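Local coordinates for uncharacterized protein (Bacteroides vulgatus, PDB 4Q88), which is of unknown function but belongs to glycoside hydrolase family 88 and so probably acts as a hydrolase, perhaps on glycosidic substrates, at residues A[276-287]-A[346-357]. Sequence-based numbering, arbitrary orientation.
Sequences ALFTYGFLWGIN and AFLLAACERVRF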
ATOM      1  N   ALA A 276       5.529   3.048   7.870  1.00 15.41           N
ATOM      2  CA  ALA A 276       4.086   3.373   8.064  1.00 15.32           C
ATOM      3  C   ALA A 276       3.210   2.230   7.551  1.00 16.51           C
ATOM      4  O   ALA A 276       2.211   1.853   8.184  1.00 16.77           O
ATOM      5  CB  ALA A 276       3.739   4.667   7.327  1.00 16.40           C
ATOM      6  N   LEU A 277       3.592   1.655   6.419  1.00 15.91           N
ATOM      7  CA  LEU A 277       2.868   0.494   5.873  1.00 17.00           C
ATOM      8  C   LEU A 277       2.912  -0.701   6.812  1.00 16.95           C
ATOM      9  O   LEU A 277       1.881  -1.381   7.043  1.00 17.44           O
ATOM     10  CB  LEU A 277       3.373   0.129   4.503  1.00 16.80           C
ATOM     11  CG  LEU A 277       3.093   1.223   3.434  1.00 16.98           C
ATOM     12  CD1 LEU A 277       4.038   1.001   2.280  1.00 17.12           C
ATOM     13  CD2 LEU A 277       1.651   1.184   3.005  1.00 17.52           C
ATOM     14  N   PHE A 278       4.084  -0.954   7.372  1.00 17.31           N
ATOM     15  CA  PHE A 278       4.200  -2.047   8.362  1.00 16.60           C
ATOM     16  C   PHE A 278       3.326  -1.761   9.586  1.00 18.85           C
ATOM     17  O   PHE A 278       2.657  -2.641  10.106  1.00 18.90           O
ATOM     18  CB  PHE A 278       5.621  -2.236   8.821  1.00 16.73           C
ATOM     19  CG  PHE A 278       6.583  -2.735   7.732  1.00 15.58           C
ATOM     20  CD1 PHE A 278       6.222  -3.745   6.874  1.00 15.26           C
ATOM     21  CD2 PHE A 278       7.851  -2.222   7.656  1.00 15.92           C
ATOM     22  CE1 PHE A 278       7.107  -4.254   5.943  1.00 14.57           C
ATOM     23  CE2 PHE A 278       8.738  -2.681   6.694  1.00 16.07           C
ATOM     24  CZ  PHE A 278       8.361  -3.691   5.817  1.00 14.47           C
ATOM     25  N   THR A 279       3.366  -0.518  10.076  1.00 17.73           N
ATOM     26  CA  THR A 279       2.622  -0.174  11.275  1.00 18.24           C
ATOM     27  C   THR A 279       1.129  -0.399  11.035  1.00 18.19           C
ATOM     28  O   THR A 279       0.408  -0.888  11.935  1.00 18.69           O
ATOM     29  CB  THR A 279       2.941   1.281  11.695  1.00 19.27           C
ATOM     30  OG1 THR A 279       4.358   1.393  11.921  1.00 19.44           O
ATOM     31  CG2 THR A 279       2.195   1.657  12.954  1.00 21.14           C
ATOM     32  N   TYR A 280       0.637   0.060   9.871  1.00 17.99           N
ATOM     33  CA  TYR A 280      -0.743  -0.203   9.485  1.00 18.67           C
ATOM     34  C   TYR A 280      -1.057  -1.661   9.556  1.00 19.12           C
ATOM     35  O   TYR A 280      -2.072  -2.112  10.160  1.00 18.07           O
ATOM     36  CB  TYR A 280      -1.047   0.340   8.062  1.00 18.67           C
ATOM     37  CG  TYR A 280      -2.387  -0.132   7.535  1.00 18.69           C
ATOM     38  CD1 TYR A 280      -3.589   0.302   8.133  1.00 20.16           C
ATOM     39  CD2 TYR A 280      -2.473  -1.073   6.513  1.00 19.60           C
ATOM     40  CE1 TYR A 280      -4.826  -0.175   7.680  1.00 20.84           C
ATOM     41  CE2 TYR A 280      -3.735  -1.552   6.071  1.00 21.19           C
ATOM     42  CZ  TYR A 280      -4.881  -1.087   6.640  1.00 20.87           C
ATOM     43  OH  TYR A 280      -6.093  -1.558   6.213  1.00 22.36           O
ATOM     44  N   GLY A 281      -0.200  -2.470   8.958  1.00 18.33           N
ATOM     45  CA  GLY A 281      -0.467  -3.897   8.894  1.00 18.34           C
ATOM     46  C   GLY A 281      -0.484  -4.549  10.278  1.00 18.80           C
ATOM     47  O   GLY A 281      -1.377  -5.384  10.569  1.00 17.42           O
ATOM     48  N   PHE A 282       0.434  -4.144  11.150  1.00 18.68           N
ATOM     49  CA  PHE A 282       0.506  -4.741  12.485  1.00 18.65           C
ATOM     50  C   PHE A 282      -0.738  -4.321  13.305  1.00 19.34           C
ATOM     51  O   PHE A 282      -1.372  -5.129  13.941  1.00 19.59           O
ATOM     52  CB  PHE A 282       1.762  -4.270  13.213  1.00 19.45           C
ATOM     53  CG  PHE A 282       3.037  -4.974  12.770  1.00 18.34           C
ATOM     54  CD1 PHE A 282       3.187  -6.305  12.996  1.00 19.87           C
ATOM     55  CD2 PHE A 282       4.083  -4.279  12.230  1.00 18.82           C
ATOM     56  CE1 PHE A 282       4.347  -6.975  12.663  1.00 19.74           C
ATOM     57  CE2 PHE A 282       5.266  -4.940  11.924  1.00 18.45           C
ATOM     58  CZ  PHE A 282       5.379  -6.286  12.110  1.00 18.68           C
ATOM     59  N   LEU A 283      -1.077  -3.040  13.241  1.00 19.25           N
ATOM     60  CA  LEU A 283      -2.259  -2.545  13.990  1.00 19.74           C
ATOM     61  C   LEU A 283      -3.528  -3.260  13.482  1.00 19.13           C
ATOM     62  O   LEU A 283      -4.347  -3.716  14.293  1.00 21.04           O
ATOM     63  CB  LEU A 283      -2.362  -1.040  13.853  1.00 20.23           C
ATOM     64  CG  LEU A 283      -1.331  -0.218  14.613  1.00 20.98           C
ATOM     65  CD1 LEU A 283      -1.365   1.198  14.049  1.00 21.62           C
ATOM     66  CD2 LEU A 283      -1.575  -0.261  16.133  1.00 23.88           C
ATOM     67  N   TRP A 284      -3.711  -3.344  12.160  1.00 19.07           N
ATOM     68  CA  TRP A 284      -4.882  -4.031  11.569  1.00 19.91           C
ATOM     69  C   TRP A 284      -4.947  -5.501  12.048  1.00 20.19           C
ATOM     70  O   TRP A 284      -6.008  -6.012  12.500  1.00 21.70           O
ATOM     71  CB  TRP A 284      -4.891  -3.947  10.020  1.00 20.64           C
ATOM     72  CG  TRP A 284      -6.115  -4.566   9.500  1.00 20.39           C
ATOM     73  CD1 TRP A 284      -7.328  -3.968   9.367  1.00 22.31           C
ATOM     74  CD2 TRP A 284      -6.297  -5.939   9.157  1.00 21.01           C
ATOM     75  NE1 TRP A 284      -8.253  -4.871   8.909  1.00 22.90           N
ATOM     76  CE2 TRP A 284      -7.662  -6.105   8.845  1.00 21.87           C
ATOM     77  CE3 TRP A 284      -5.457  -7.070   9.171  1.00 21.24           C
ATOM     78  CZ2 TRP A 284      -8.196  -7.336   8.477  1.00 24.68           C
ATOM     79  CZ3 TRP A 284      -6.005  -8.306   8.776  1.00 22.13           C
ATOM     80  CH2 TRP A 284      -7.348  -8.414   8.465  1.00 22.54           C
ATOM     81  N   GLY A 285      -3.799  -6.172  11.956  1.00 20.52           N
ATOM     82  CA  GLY A 285      -3.684  -7.569  12.395  1.00 22.18           C
ATOM     83  C   GLY A 285      -4.039  -7.791  13.861  1.00 21.40           C
ATOM     84  O   GLY A 285      -4.729  -8.739  14.186  1.00 22.23           O
ATOM     85  N   ILE A 286      -3.617  -6.901  14.730  1.00 21.74           N
ATOM     86  CA  ILE A 286      -3.920  -7.019  16.153  1.00 21.52           C
ATOM     87  C   ILE A 286      -5.413  -6.715  16.340  1.00 23.44           C
ATOM     88  O   ILE A 286      -6.133  -7.471  17.008  1.00 22.93           O
ATOM     89  CB  ILE A 286      -3.049  -6.037  16.972  1.00 23.01           C
ATOM     90  CG1 ILE A 286      -1.554  -6.439  16.941  1.00 23.04           C
ATOM     91  CG2 ILE A 286      -3.558  -5.952  18.417  1.00 25.38           C
ATOM     92  CD1 ILE A 286      -0.663  -5.354  17.553  1.00 23.16           C
ATOM     93  N   ASN A 287      -5.887  -5.635  15.700  1.00 21.34           N
ATOM     94  CA  ASN A 287      -7.299  -5.219  15.829  1.00 21.94           C
ATOM     95  C   ASN A 287      -8.271  -6.264  15.313  1.00 22.19           C
ATOM     96  O   ASN A 287      -9.444  -6.316  15.761  1.00 22.91           O
ATOM     97  CB  ASN A 287      -7.517  -3.919  15.061  1.00 22.31           C
ATOM     98  CG  ASN A 287      -6.896  -2.737  15.749  1.00 23.03           C
ATOM     99  OD1 ASN A 287      -6.546  -2.815  16.922  1.00 23.26           O
ATOM    100  ND2 ASN A 287      -6.710  -1.651  15.013  1.00 23.19           N
ATOM    101  N   ALA A 346       0.299   6.453   3.258  1.00 17.22           N
ATOM    102  CA  ALA A 346       0.729   5.400   4.180  1.00 17.13           C
ATOM    103  C   ALA A 346       0.660   5.794   5.658  1.00 17.57           C
ATOM    104  O   ALA A 346       0.122   5.030   6.492  1.00 18.33           O
ATOM    105  CB  ALA A 346       2.119   4.933   3.815  1.00 16.72           C
ATOM    106  N   PHE A 347       1.133   7.009   5.981  1.00 18.40           N
ATOM    107  CA  PHE A 347       1.011   7.561   7.318  1.00 19.46           C
ATOM    108  C   PHE A 347      -0.448   7.596   7.817  1.00 18.64           C
ATOM    109  O   PHE A 347      -0.738   7.121   8.896  1.00 18.24           O
ATOM    110  CB  PHE A 347       1.636   8.937   7.390  1.00 19.57           C
ATOM    111  CG  PHE A 347       1.589   9.563   8.769  1.00 20.25           C
ATOM    112  CD1 PHE A 347       0.447  10.211   9.212  1.00 22.06           C
ATOM    113  CD2 PHE A 347       2.668   9.466   9.627  1.00 23.25           C
ATOM    114  CE1 PHE A 347       0.404  10.779  10.507  1.00 23.52           C
ATOM    115  CE2 PHE A 347       2.636  10.036  10.890  1.00 23.13           C
ATOM    116  CZ  PHE A 347       1.514  10.663  11.320  1.00 23.10           C
ATOM    117  N   LEU A 348      -1.345   8.058   6.966  1.00 18.71           N
ATOM    118  CA  LEU A 348      -2.780   8.090   7.327  1.00 20.16           C
ATOM    119  C   LEU A 348      -3.375   6.715   7.573  1.00 19.46           C
ATOM    120  O   LEU A 348      -4.198   6.555   8.491  1.00 19.51           O
ATOM    121  CB  LEU A 348      -3.594   8.873   6.288  1.00 20.22           C
ATOM    122  CG  LEU A 348      -3.264  10.347   6.162  1.00 21.70           C
ATOM    123  CD1 LEU A 348      -3.909  10.885   4.896  1.00 23.81           C
ATOM    124  CD2 LEU A 348      -3.720  11.138   7.344  1.00 23.30           C
ATOM    125  N   LEU A 349      -2.990   5.697   6.799  1.00 19.45           N
ATOM    126  CA  LEU A 349      -3.468   4.346   7.082  1.00 19.16           C
ATOM    127  C   LEU A 349      -3.057   3.969   8.505  1.00 19.27           C
ATOM    128  O   LEU A 349      -3.884   3.512   9.311  1.00 18.16           O
ATOM    129  CB  LEU A 349      -2.870   3.317   6.071  1.00 18.73           C
ATOM    130  CG  LEU A 349      -3.227   3.423   4.584  1.00 19.96           C
ATOM    131  CD1 LEU A 349      -2.451   2.357   3.779  1.00 20.47           C
ATOM    132  CD2 LEU A 349      -4.712   3.252   4.388  1.00 20.75           C
ATOM    133  N   ALA A 350      -1.776   4.185   8.836  1.00 18.55           N
ATOM    134  CA  ALA A 350      -1.256   3.804  10.160  1.00 18.61           C
ATOM    135  C   ALA A 350      -1.992   4.578  11.263  1.00 20.01           C
ATOM    136  O   ALA A 350      -2.404   3.994  12.266  1.00 18.53           O
ATOM    137  CB  ALA A 350       0.247   4.089  10.261  1.00 18.95           C
ATOM    138  N   ALA A 351      -2.145   5.879  11.050  1.00 20.30           N
ATOM    139  CA  ALA A 351      -2.769   6.759  12.046  1.00 20.20           C
ATOM    140  C   ALA A 351      -4.240   6.353  12.275  1.00 19.93           C
ATOM    141  O   ALA A 351      -4.679   6.251  13.443  1.00 21.76           O
ATOM    142  CB  ALA A 351      -2.677   8.226  11.636  1.00 20.90           C
ATOM    143  N   CYS A 352      -4.970   6.083  11.190  1.00 19.88           N
ATOM    144  CA  CYS A 352      -6.393   5.667  11.325  1.00 19.93           C
ATOM    145  C   CYS A 352      -6.497   4.363  12.118  1.00 20.27           C
ATOM    146  O   CYS A 352      -7.341   4.213  13.043  1.00 21.33           O
ATOM    147  CB  CYS A 352      -7.061   5.503   9.985  1.00 18.66           C
ATOM    148  SG  CYS A 352      -7.350   7.041   9.129  1.00 21.38           S
ATOM    149  N   GLU A 353      -5.666   3.395  11.758  1.00 19.44           N
ATOM    150  CA  GLU A 353      -5.688   2.125  12.468  1.00 21.17           C
ATOM    151  C   GLU A 353      -5.246   2.250  13.934  1.00 20.26           C
ATOM    152  O   GLU A 353      -5.693   1.460  14.772  1.00 22.81           O
ATOM    153  CB  GLU A 353      -4.870   1.059  11.706  1.00 21.16           C
ATOM    154  CG  GLU A 353      -5.341  -0.380  11.938  1.00 23.12           C
ATOM    155  CD  GLU A 353      -6.781  -0.730  11.532  1.00 23.43           C
ATOM    156  OE1 GLU A 353      -7.361  -1.570  12.220  1.00 24.05           O
ATOM    157  OE2 GLU A 353      -7.335  -0.229  10.527  1.00 24.00           O
ATOM    158  N   ARG A 354      -4.377   3.209  14.232  1.00 18.85           N
ATOM    159  CA  ARG A 354      -3.994   3.492  15.594  1.00 20.59           C
ATOM    160  C   ARG A 354      -5.194   3.968  16.441  1.00 21.18           C
ATOM    161  O   ARG A 354      -5.339   3.554  17.589  1.00 23.06           O
ATOM    162  CB  ARG A 354      -2.915   4.534  15.648  1.00 21.37           C
ATOM    163  CG  ARG A 354      -2.386   4.851  17.043  1.00 22.29           C
ATOM    164  CD  ARG A 354      -1.691   3.650  17.678  1.00 24.07           C
ATOM    165  NE  ARG A 354      -1.108   4.052  18.951  1.00 25.20           N
ATOM    166  CZ  ARG A 354      -0.426   3.287  19.787  1.00 25.41           C
ATOM    167  NH1 ARG A 354      -0.157   2.013  19.549  1.00 25.48           N
ATOM    168  NH2 ARG A 354       0.013   3.848  20.887  1.00 29.37           N
ATOM    169  N   VAL A 355      -6.035   4.813  15.856  1.00 22.59           N
ATOM    170  CA  VAL A 355      -7.287   5.229  16.531  1.00 22.87           C
ATOM    171  C   VAL A 355      -8.115   3.988  16.849  1.00 24.26           C
ATOM    172  O   VAL A 355      -8.599   3.828  17.990  1.00 26.33           O
ATOM    173  CB  VAL A 355      -8.104   6.222  15.674  1.00 23.99           C
ATOM    174  CG1 VAL A 355      -9.464   6.493  16.339  1.00 25.56           C
ATOM    175  CG2 VAL A 355      -7.344   7.492  15.486  1.00 24.15           C
ATOM    176  N   ARG A 356      -8.255   3.056  15.890  1.00 22.52           N
ATOM    177  CA  ARG A 356      -9.029   1.877  16.115  1.00 21.99           C
ATOM    178  C   ARG A 356      -8.411   0.982  17.182  1.00 23.85           C
ATOM    179  O   ARG A 356      -9.101   0.307  17.904  1.00 25.37           O
ATOM    180  CB  ARG A 356      -9.311   1.108  14.825  1.00 22.64           C
ATOM    181  CG  ARG A 356      -9.918   1.928  13.700  1.00 23.55           C
ATOM    182  CD  ARG A 356     -10.349   1.021  12.558  1.00 23.16           C
ATOM    183  NE  ARG A 356     -10.943   1.773  11.442  1.00 23.86           N
ATOM    184  CZ  ARG A 356     -12.201   2.229  11.418  1.00 24.95           C
ATOM    185  NH1 ARG A 356     -13.005   1.973  12.436  1.00 27.43           N
ATOM    186  NH2 ARG A 356     -12.665   2.920  10.366  1.00 24.05           N
ATOM    187  N   PHE A 357      -7.096   0.968  17.285  1.00 23.17           N
ATOM    188  CA  PHE A 357      -6.394   0.183  18.321  1.00 25.25           C
ATOM    189  C   PHE A 357      -6.600   0.772  19.731  1.00 26.99           C
ATOM    190  O   PHE A 357      -6.542   0.043  20.702  1.00 27.92           O
ATOM    191  CB  PHE A 357      -4.894   0.169  17.903  1.00 25.23           C
ATOM    192  CG  PHE A 357      -3.957  -0.443  18.885  1.00 26.57           C
ATOM    193  CD1 PHE A 357      -3.628  -1.798  18.799  1.00 29.42           C
ATOM    194  CD2 PHE A 357      -3.342   0.329  19.857  1.00 29.97           C
ATOM    195  CE1 PHE A 357      -2.731  -2.372  19.692  1.00 32.90           C
ATOM    196  CE2 PHE A 357      -2.459  -0.243  20.764  1.00 33.35           C
ATOM    197  CZ  PHE A 357      -2.136  -1.590  20.671  1.00 34.26           C
TER
HETATM  198  O   HOH W   1      -8.241  -0.703   7.811  1.00 27.18           O
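Ala276 and Ala346 meet methyl to methyl, and Ala350 lays its CB 3.6 Å from Ala276 O. These small residues let helices 276-287 and 346-357, nearly parallel at 26°, come close. Their axes approach to 7.8 Å. Beside the alanines, the Tyr280 ring sets its CD1 3.7 Å from Leu349 CB and also near Leu349 O, while Leu349 CD1 lies more distantly over one face. Further along, the packing is knobs-into-holes in both directions. Leu283 fits among Ala350, Glu353, Arg354 and Phe357, its two methyls dividing the work: CD1 lies against the backbone of the opposing helix, while CD2 makes a CH-pi contact 4.0 Å from the Phe357 ring centroid. Glu353 is the answering knob, among Tyr280, Leu283, Trp284 and Asn287. Its CG is only roughly anti to the backbone N (chi1 -152°), and a bend at chi2 lays the buried carboxylate along helix 276-287. Asn287 ND2 gives OE1 a nearly straight 2.9 Å bond, meeting it on the anti side, somewhat out of the carboxylate plane but within the amide plane. OE2 accepts from a water that in turn accepts from Tyr280 OH. The same ND2 gives a more bent bond to Glu353 O, 3.3 Å away, from the face of that carbonyl opposite to Phe357 N. Were Asn287 exchanged for an alanine, Glu353 OE1 would probably lose its direct donor and Glu353 O its second, leaving the carboxylate freer to turn. Towards these C-terminal ends the contact opens: Asn287, Ile286 and Phe357 are partly exposed, and exposed Arg356 offers just its CB to Asn287 before its chain leads away. Helix 209-225 packs on Leu277 and Trp284, helix 293-311 on Thr279 and Phe357, and helix 13-30 on the far side of helix 346-357, consistent with the (alpha/alpha)6 barrel of family 88.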